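Local coordinates for protein L-serine ammonia-lyase (Rhizomucor miehei CAU432, PDB 5C3U) that belongs to the pyridoxal-phosphate-dependent enzyme family and binds pyridoxal-5'-phosphate in a pocket of its alpha/beta fold, at residues 98-103 with 107-112; 177-180 with 184-187; 202-207 with 211-216. All coordinates share one frame; numbering follows the deposited sequence. Where two conformers were deposited one is given.

In the fold
Each contact joins a parallel strand to the helix that follows it. Contact 1 belongs to the four-stranded sheet, whereas contacts 2 and 3 belong to neighbouring strands of the six-stranded one. The centres of contacts 2 and 3 lie about 9 Å apart, and segments 177-180 and 202-207 are probably hydrogen-bonded through C177 N and I203 O (2.8 Å) and through V179 N and V205 O (2.8 Å). Contact 2 grips the phosphate of PLP directly, and the E206 side chain of contact 3 lies about 8 Å from this ligand. Contact 1 stands apart, its centre about 24 Å from that of contact 2 and its I112 side chain about 13 Å from PLP.

Contact 1: residues 98-103 with 107-112; sequences IVVPKA and RICQSI
Apolar packing carries this contact, and I112 is its hub, meeting both I98 and V100 with different branches. Its CD1 methyl lies 3.9 Å from I98 CG2, while its CG2 methyl rests 4.0 Å from I98 CB, so that the two isoleucines lie askew of one another over two points. Toward V100 the approach is instead tip to tip, I112 CD1 facing V100 CG1 at 4.0 Å. The extended outer torsion of I112 (chi2 164°) carries CD1 forward to the strand and places it between the two residues. The remaining valine branch serves a second partner: V100 CG2 meets C109 SG at 4.2 Å, a looser touch one helical turn before I112.

These side chains join the first strand and the helix of a beta-alpha-beta unit, strand 95-100, helix 106-114 and strand 118-121. Strand 98-100 and helix 107-112 run nearly antiparallel (172°), their axes 10.7 Å apart at the closest. Alternation along the strand turns I98 and V100 to this helix and V99 to the other side of the sheet, where it packs on A129 and A133 of helix 126-134. L119 of the adjacent strand touches I98, V100 and C109, and V82 and V85 of helix 79-92 close in on I98.

Hydrogen bonding is confined to the separate segments and the elements around them. Within the helix, R107 O accepts both S111 N and S111 OG, each at 3.0 Å, from opposite faces of its carbonyl plane. The serine hydroxyl thus folds back onto its own helix, away from the apolar seam. On the strand, the backbones of I98 and V100 pair with strand 118-121, and V99 bonds to C75.

Contact 2: residues 177-180 with 184-187; sequences CPVG and LLNG. With PLP (pyridoxal-5'-phosphate), chain B.
A single water ties P178 to L185 and, through the same oxygen, to the phosphate of PLP. It donates to P178 O and to PLP O2P, the latter at 2.6 Å, and its oxygen accepts from L185 N at 2.8 Å, so the strand end, the first helical turn and the ligand share one polar centre. The setting is the glycine-rich phosphate-binding loop of PLP enzymes of this fold, which links strand 174-178 to helix 183-194 in a beta-alpha-beta unit.

Backbone amides from the two segments hold the phosphate directly. G180 N reaches PLP O2P at 2.7 Å and L184 N reaches PLP O1P at 2.9 Å, with N-H...O angles of 152° and 153°. O2P therefore takes both the G180 amide and the water. The amides of G181 and G182 and the side chains of N80 and S147 add further bonds to the ligand. Lying at the start of a helix, the phosphate is probably also favoured by the helix dipole. P178 adds a touch at the ligand's ring, its CB lying 3.8 Å from PLP C6.

Behind this polar layer the segments pack through apolar atoms. P178 CD meets L184 CD2 at 4.4 Å. C177, its CB directed toward the helix, holds SG anti to the backbone N (chi1 178°), which sets the sulfur beside the branch point of L184, 3.8 Å from CG. Farther along, V179 crosses L185 at a slant, its CG2 methyl lying 4.1 Å from both CB and CD2 of the leucine.

Contact 3: residues 202-207 with 211-216; sequences VIAVET and NAFQAS
E206 drives its carboxylate into the first turn of helix 212-219, where both oxygens find backbone amides. OE1 accepts Q214 N and OE2 accepts F213 N, each bond 2.9 Å long and reasonably straight, at 160° and 156°. Both donors arrive on the syn side, somewhat out of the carboxylate plane, so the pair of bonds fixes the rotation of the group. The glutamate stretches to its full length beyond CG to get there. Its oxygens are further packed by carbon: OE2 lies 3.4 Å from F213 CB, and OE1 lies as close to Q214 CB.

Alongside this grip, on the buried side, A204 rests its CB 3.7 Å from F213 CE2, approaching the ring obliquely. The phenyl group continues into the interior, touching V179, L185 and, on strand 253-258, V253 and P255.

The side chains of N211 and Q214 form the looser, partly solvent-open flank. There N211 CB stands 3.8 Å from T207 O, a van der Waals touch, while the end of the side chain turns off from the strand. Its ND2 bonds instead to Q214 OE1 at 3.0 Å, nearly straight and with the acceptor in the plane of the asparagine amide, so the two side chains brace each other over the start of the helix.

N211, at the N-cap position, makes no capping bond; a glutamate from near the end of the preceding strand instead serves first-turn amides that lack an i-4 acceptor within the helix, a common arrangement at helix N-termini.

Contact 1: residues 98-103 with 107-112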
loop_
_atom_site.group_PDB
_atom_site.type_symbol
_atom_site.label_atom_id
_atom_site.label_comp_id
_atom_site.label_asym_id
_atom_site.label_seq_id
_atom_site.Cartn_x
_atom_site.Cartn_y
_atom_site.Cartn_z
ATOM N N ILE A 98 13.455 5.210 14.366
ATOM C CA ILE A 98 12.067 5.000 14.000
ATOM C C ILE A 98 11.131 5.634 15.037
ATOM O O ILE A 98 11.278 5.373 16.221
ATOM C CB ILE A 98 11.759 3.484 13.863
ATOM C CG1 ILE A 98 12.598 2.852 12.740
ATOM C CG2 ILE A 98 10.263 3.255 13.661
ATOM C CD1 ILE A 98 12.437 3.494 11.371
ATOM N N VAL A 99 10.193 6.470 14.590
ATOM C CA VAL A 99 9.181 7.028 15.505
ATOM C C VAL A 99 7.800 6.417 15.210
ATOM O O VAL A 99 7.342 6.375 14.044
ATOM C CB VAL A 99 9.108 8.577 15.404
ATOM C CG1 VAL A 99 8.124 9.161 16.419
ATOM C CG2 VAL A 99 10.492 9.179 15.618
ATOM N N VAL A 100 7.109 5.996 16.265
ATOM C CA VAL A 100 5.741 5.476 16.104
ATOM C C VAL A 100 4.845 6.176 17.143
ATOM O O VAL A 100 5.377 6.687 18.139
ATOM C CB VAL A 100 5.698 3.948 16.255
ATOM C CG1 VAL A 100 6.690 3.256 15.294
ATOM C CG2 VAL A 100 5.972 3.536 17.696
ATOM N N PRO A 101 3.515 6.266 16.881
ATOM C CA PRO A 101 2.622 6.957 17.814
ATOM C C PRO A 101 2.629 6.290 19.169
ATOM O O PRO A 101 2.924 5.088 19.275
ATOM C CB PRO A 101 1.236 6.809 17.170
ATOM C CG PRO A 101 1.502 6.628 15.714
ATOM C CD PRO A 101 2.819 5.899 15.631
ATOM N N LYS A 102 2.305 7.077 20.195
ATOM C CA LYS A 102 2.329 6.619 21.586
ATOM C C LYS A 102 1.633 5.281 21.823
ATOM O O LYS A 102 2.114 4.486 22.624
ATOM C CB LYS A 102 1.739 7.693 22.512
ATOM N N ALA A 103 0.528 5.028 21.121
ATOM C CA ALA A 103 -0.294 3.832 21.372
ATOM C C ALA A 103 -0.155 2.677 20.354
ATOM O O ALA A 103 -1.078 1.874 20.185
ATOM C CB ALA A 103 -1.754 4.245 21.513
ATOM N N ARG A 107 3.327 -5.631 18.692
ATOM C CA ARG A 107 4.153 -6.454 17.803
ATOM C C ARG A 107 4.909 -5.639 16.763
ATOM O O ARG A 107 6.000 -6.017 16.341
ATOM C CB ARG A 107 3.340 -7.572 17.161
ATOM C CG ARG A 107 3.313 -8.791 18.061
ATOM C CD ARG A 107 2.322 -9.848 17.614
ATOM N NE ARG A 107 2.285 -10.925 18.612
ATOM C CZ ARG A 107 1.483 -10.940 19.678
ATOM N NH1 ARG A 107 0.621 -9.949 19.894
ATOM N NH2 ARG A 107 1.536 -11.955 20.532
ATOM N N ILE A 108 4.324 -4.517 16.357
ATOM C CA ILE A 108 5.026 -3.576 15.508
ATOM C C ILE A 108 6.275 -3.084 16.248
ATOM O O ILE A 108 7.380 -3.108 15.686
ATOM C CB ILE A 108 4.095 -2.420 15.073
ATOM C CG1 ILE A 108 2.965 -2.977 14.197
ATOM C CG2 ILE A 108 4.879 -1.322 14.355
ATOM C CD1 ILE A 108 2.103 -1.928 13.516
ATOM N N CYS A 109 6.093 -2.690 17.513
ATOM C CA CYS A 109 7.170 -2.200 18.370
ATOM C C CYS A 109 8.239 -3.258 18.585
ATOM O O CYS A 109 9.437 -2.971 18.482
ATOM C CB CYS A 109 6.624 -1.701 19.708
ATOM S SG CYS A 109 5.591 -0.214 19.545
ATOM N N GLN A 110 7.803 -4.491 18.836
ATOM C CA GLN A 110 8.748 -5.581 19.088
ATOM C C GLN A 110 9.578 -5.894 17.843
ATOM O O GLN A 110 10.773 -6.166 17.946
ATOM C CB GLN A 110 8.031 -6.847 19.554
ATOM C CG GLN A 110 8.981 -7.997 19.873
ATOM C CD GLN A 110 9.972 -7.652 20.977
ATOM O OE1 GLN A 110 9.616 -7.601 22.157
ATOM N NE2 GLN A 110 11.223 -7.417 20.599
ATOM N N SER A 111 8.932 -5.867 16.675
ATOM C CA SER A 111 9.630 -6.153 15.423
ATOM C C SER A 111 10.724 -5.144 15.183
ATOM O O SER A 111 11.823 -5.509 14.746
ATOM C CB SER A 111 8.678 -6.133 14.228
ATOM O OG SER A 111 7.826 -7.249 14.272
ATOM N N ILE A 112 10.406 -3.870 15.440
ATOM C CA ILE A 112 11.359 -2.790 15.233
ATOM C C ILE A 112 12.548 -2.896 16.191
ATOM O O ILE A 112 13.695 -2.710 15.793
ATOM C CB ILE A 112 10.674 -1.414 15.333
ATOM C CG1 ILE A 112 9.609 -1.282 14.236
ATOM C CG2 ILE A 112 11.703 -0.289 15.238
ATOM C CD1 ILE A 112 8.633 -0.161 14.486
#

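Contact 2: residues 177-180 with 184-187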
loop_
_atom_site.group_PDB
_atom_site.type_symbol
_atom_site.label_atom_id
_atom_site.label_comp_id
_atom_site.label_asym_id
_atom_site.label_seq_id
_atom_site.Cartn_x
_atom_site.Cartn_y
_atom_site.Cartn_z
ATOM N N CYS A 177 -6.165 -1.095 -6.985
ATOM C CA CYS A 177 -4.972 -0.614 -6.283
ATOM C C CYS A 177 -5.392 0.362 -5.163
ATOM O O CYS A 177 -5.957 1.421 -5.439
ATOM C CB CYS A 177 -4.019 0.058 -7.270
ATOM S SG CYS A 177 -2.519 0.768 -6.549
ATOM N N PRO A 178 -5.118 0.012 -3.907
ATOM C CA PRO A 178 -5.394 0.955 -2.798
ATOM C C PRO A 178 -4.523 2.205 -2.928
ATOM O O PRO A 178 -3.365 2.085 -3.361
ATOM C CB PRO A 178 -4.989 0.172 -1.527
ATOM C CG PRO A 178 -4.348 -1.068 -2.006
ATOM C CD PRO A 178 -4.418 -1.212 -3.477
ATOM N N VAL A 179 -5.075 3.387 -2.600
ATOM C CA VAL A 179 -4.314 4.659 -2.652
ATOM C C VAL A 179 -4.272 5.378 -1.299
ATOM O O VAL A 179 -5.323 5.673 -0.712
ATOM C CB VAL A 179 -4.863 5.623 -3.764
ATOM C CG1 VAL A 179 -4.079 6.941 -3.776
ATOM C CG2 VAL A 179 -4.765 4.948 -5.119
ATOM N N GLY A 180 -3.047 5.609 -0.796
ATOM C CA GLY A 180 -2.765 6.477 0.356
ATOM C C GLY A 180 -2.200 7.781 -0.166
ATOM O O GLY A 180 -2.957 8.685 -0.525
ATOM N N LEU A 184 2.305 3.690 -4.615
ATOM C CA LEU A 184 2.035 2.395 -5.254
ATOM C C LEU A 184 1.328 2.624 -6.578
ATOM O O LEU A 184 1.735 2.089 -7.615
ATOM C CB LEU A 184 1.204 1.505 -4.334
ATOM C CG LEU A 184 0.793 0.145 -4.881
ATOM C CD1 LEU A 184 1.994 -0.705 -5.292
ATOM C CD2 LEU A 184 -0.064 -0.561 -3.824
ATOM N N LEU A 185 0.299 3.457 -6.528
ATOM C CA LEU A 185 -0.397 3.890 -7.722
ATOM C C LEU A 185 0.566 4.325 -8.837
ATOM O O LEU A 185 0.464 3.844 -9.968
ATOM C CB LEU A 185 -1.384 5.003 -7.403
ATOM C CG LEU A 185 -2.102 5.511 -8.657
ATOM C CD1 LEU A 185 -2.925 4.384 -9.289
ATOM C CD2 LEU A 185 -2.954 6.737 -8.378
ATOM N N ASN A 186 1.470 5.246 -8.515
ATOM C CA ASN A 186 2.465 5.734 -9.490
ATOM C C ASN A 186 3.319 4.607 -10.067
ATOM O O ASN A 186 3.550 4.556 -11.275
ATOM C CB ASN A 186 3.372 6.821 -8.868
ATOM C CG ASN A 186 2.606 8.066 -8.424
ATOM O OD1 ASN A 186 1.434 8.258 -8.767
ATOM N ND2 ASN A 186 3.269 8.917 -7.639
ATOM N N GLY A 187 3.813 3.716 -9.204
ATOM C CA GLY A 187 4.578 2.576 -9.694
ATOM C C GLY A 187 3.755 1.667 -10.610
ATOM O O GLY A 187 4.248 1.182 -11.630
HETATM N N1 PLP B . -1.830 -0.640 1.513
HETATM C C2 PLP B . -0.880 -0.851 2.441
HETATM C C2A PLP B . -0.990 -1.960 3.459
HETATM C C3 PLP B . 0.290 0.030 2.473
HETATM O O3 PLP B . 1.277 -0.163 3.403
HETATM C C4 PLP B . 0.361 1.090 1.444
HETATM C C4A PLP B . 1.529 1.983 1.407
HETATM C C5 PLP B . -0.749 1.234 0.467
HETATM C C6 PLP B . -1.806 0.324 0.563
HETATM C C5A PLP B . -0.752 2.314 -0.617
HETATM O O4P PLP B . 0.100 3.375 -0.203
HETATM P P PLP B . 0.584 4.662 -1.061
HETATM O O1P PLP B . 1.802 4.278 -1.826
HETATM O O2P PLP B . -0.589 5.154 -1.927
HETATM O O3P PLP B . 0.846 5.589 0.074
HETATM O O HOH W 1 -1.206 4.010 -4.187
#

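Contact 3: residues 202-207 with 211-216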
loop_
_atom_site.group_PDB
_atom_site.type_symbol
_atom_site.label_atom_id
_atom_site.label_comp_id
_atom_site.label_asym_id
_atom_site.label_seq_id
_atom_site.Cartn_x
_atom_site.Cartn_y
_atom_site.Cartn_z
ATOM N N VAL A 202 -6.685 1.214 -14.057
ATOM C CA VAL A 202 -6.356 1.008 -12.657
ATOM C C VAL A 202 -7.515 1.598 -11.865
ATOM O O VAL A 202 -7.895 2.752 -12.071
ATOM C CB VAL A 202 -5.014 1.675 -12.255
ATOM C CG1 VAL A 202 -4.737 1.452 -10.778
ATOM C CG2 VAL A 202 -3.868 1.142 -13.105
ATOM N N ILE A 203 -8.117 0.786 -10.996
ATOM C CA ILE A 203 -9.127 1.288 -10.114
ATOM C C ILE A 203 -8.403 1.668 -8.834
ATOM O O ILE A 203 -7.833 0.805 -8.139
ATOM C CB ILE A 203 -10.264 0.263 -9.925
ATOM C CG1 ILE A 203 -10.875 -0.005 -11.299
ATOM C CG2 ILE A 203 -11.324 0.806 -8.972
ATOM C CD1 ILE A 203 -11.418 -1.396 -11.464
ATOM N N ALA A 204 -8.412 2.969 -8.556
ATOM C CA ALA A 204 -7.670 3.552 -7.440
ATOM C C ALA A 204 -8.624 3.684 -6.268
ATOM O O ALA A 204 -9.477 4.552 -6.271
ATOM C CB ALA A 204 -7.110 4.921 -7.827
ATOM N N VAL A 205 -8.456 2.851 -5.234
ATOM C CA VAL A 205 -9.450 2.784 -4.166
ATOM C C VAL A 205 -8.981 3.473 -2.878
ATOM O O VAL A 205 -7.860 3.284 -2.443
ATOM C CB VAL A 205 -9.910 1.326 -3.888
ATOM C CG1 VAL A 205 -8.720 0.410 -3.635
ATOM C CG2 VAL A 205 -10.884 1.280 -2.714
ATOM N N GLU A 206 -9.871 4.258 -2.281
ATOM C CA GLU A 206 -9.643 4.939 -1.012
ATOM C C GLU A 206 -10.878 4.677 -0.151
ATOM O O GLU A 206 -11.853 4.084 -0.622
ATOM C CB GLU A 206 -9.501 6.466 -1.250
ATOM C CG GLU A 206 -8.176 6.906 -1.877
ATOM C CD GLU A 206 -8.132 8.400 -2.205
ATOM O OE1 GLU A 206 -9.024 8.879 -2.953
ATOM O OE2 GLU A 206 -7.205 9.096 -1.715
ATOM N N THR A 207 -10.835 5.095 1.106
ATOM C CA THR A 207 -12.038 5.078 1.938
ATOM C C THR A 207 -12.546 6.497 2.036
ATOM O O THR A 207 -11.763 7.433 1.888
ATOM C CB THR A 207 -11.799 4.549 3.372
ATOM O OG1 THR A 207 -10.893 5.417 4.065
ATOM C CG2 THR A 207 -11.288 3.094 3.352
ATOM N N ASN A 211 -9.956 10.753 1.280
ATOM C CA ASN A 211 -10.065 10.507 -0.147
ATOM C C ASN A 211 -9.346 11.563 -0.996
ATOM O O ASN A 211 -9.876 12.033 -2.018
ATOM C CB ASN A 211 -11.554 10.364 -0.531
ATOM C CG ASN A 211 -12.302 11.695 -0.545
ATOM O OD1 ASN A 211 -12.026 12.602 0.252
ATOM N ND2 ASN A 211 -13.272 11.805 -1.445
ATOM N N ALA A 212 -8.124 11.932 -0.583
ATOM C CA ALA A 212 -7.412 13.041 -1.253
ATOM C C ALA A 212 -7.199 12.812 -2.748
ATOM O O ALA A 212 -7.308 13.756 -3.544
ATOM C CB ALA A 212 -6.086 13.352 -0.560
ATOM N N PHE A 213 -6.921 11.578 -3.149
ATOM C CA PHE A 213 -6.735 11.314 -4.576
ATOM C C PHE A 213 -8.001 11.592 -5.376
ATOM O O PHE A 213 -7.966 12.334 -6.368
ATOM C CB PHE A 213 -6.260 9.892 -4.867
ATOM C CG PHE A 213 -6.065 9.627 -6.337
ATOM C CD1 PHE A 213 -5.047 10.268 -7.040
ATOM C CD2 PHE A 213 -6.920 8.777 -7.029
ATOM C CE1 PHE A 213 -4.872 10.051 -8.410
ATOM C CE2 PHE A 213 -6.743 8.544 -8.395
ATOM C CZ PHE A 213 -5.709 9.176 -9.084
ATOM N N GLN A 214 -9.112 11.015 -4.912
ATOM C CA GLN A 214 -10.405 11.174 -5.561
ATOM C C GLN A 214 -10.797 12.644 -5.614
ATOM O O GLN A 214 -11.242 13.113 -6.670
ATOM C CB GLN A 214 -11.464 10.370 -4.797
ATOM C CG GLN A 214 -12.874 10.496 -5.364
ATOM C CD GLN A 214 -13.857 9.606 -4.618
ATOM O OE1 GLN A 214 -13.960 9.667 -3.392
ATOM N NE2 GLN A 214 -14.568 8.777 -5.352
ATOM N N ALA A 215 -10.640 13.351 -4.479
ATOM C CA ALA A 215 -10.939 14.797 -4.404
ATOM C C ALA A 215 -10.050 15.619 -5.322
ATOM O O ALA A 215 -10.525 16.571 -5.953
ATOM C CB ALA A 215 -10.823 15.315 -2.971
ATOM N N SER A 216 -8.772 15.245 -5.412
ATOM C CA SER A 216 -7.812 15.962 -6.254
ATOM C C SER A 216 -8.130 15.818 -7.736
ATOM O O SER A 216 -8.013 16.811 -8.502
ATOM C CB SER A 216 -6.380 15.510 -5.921
ATOM O OG SER A 216 -6.069 15.906 -4.600
#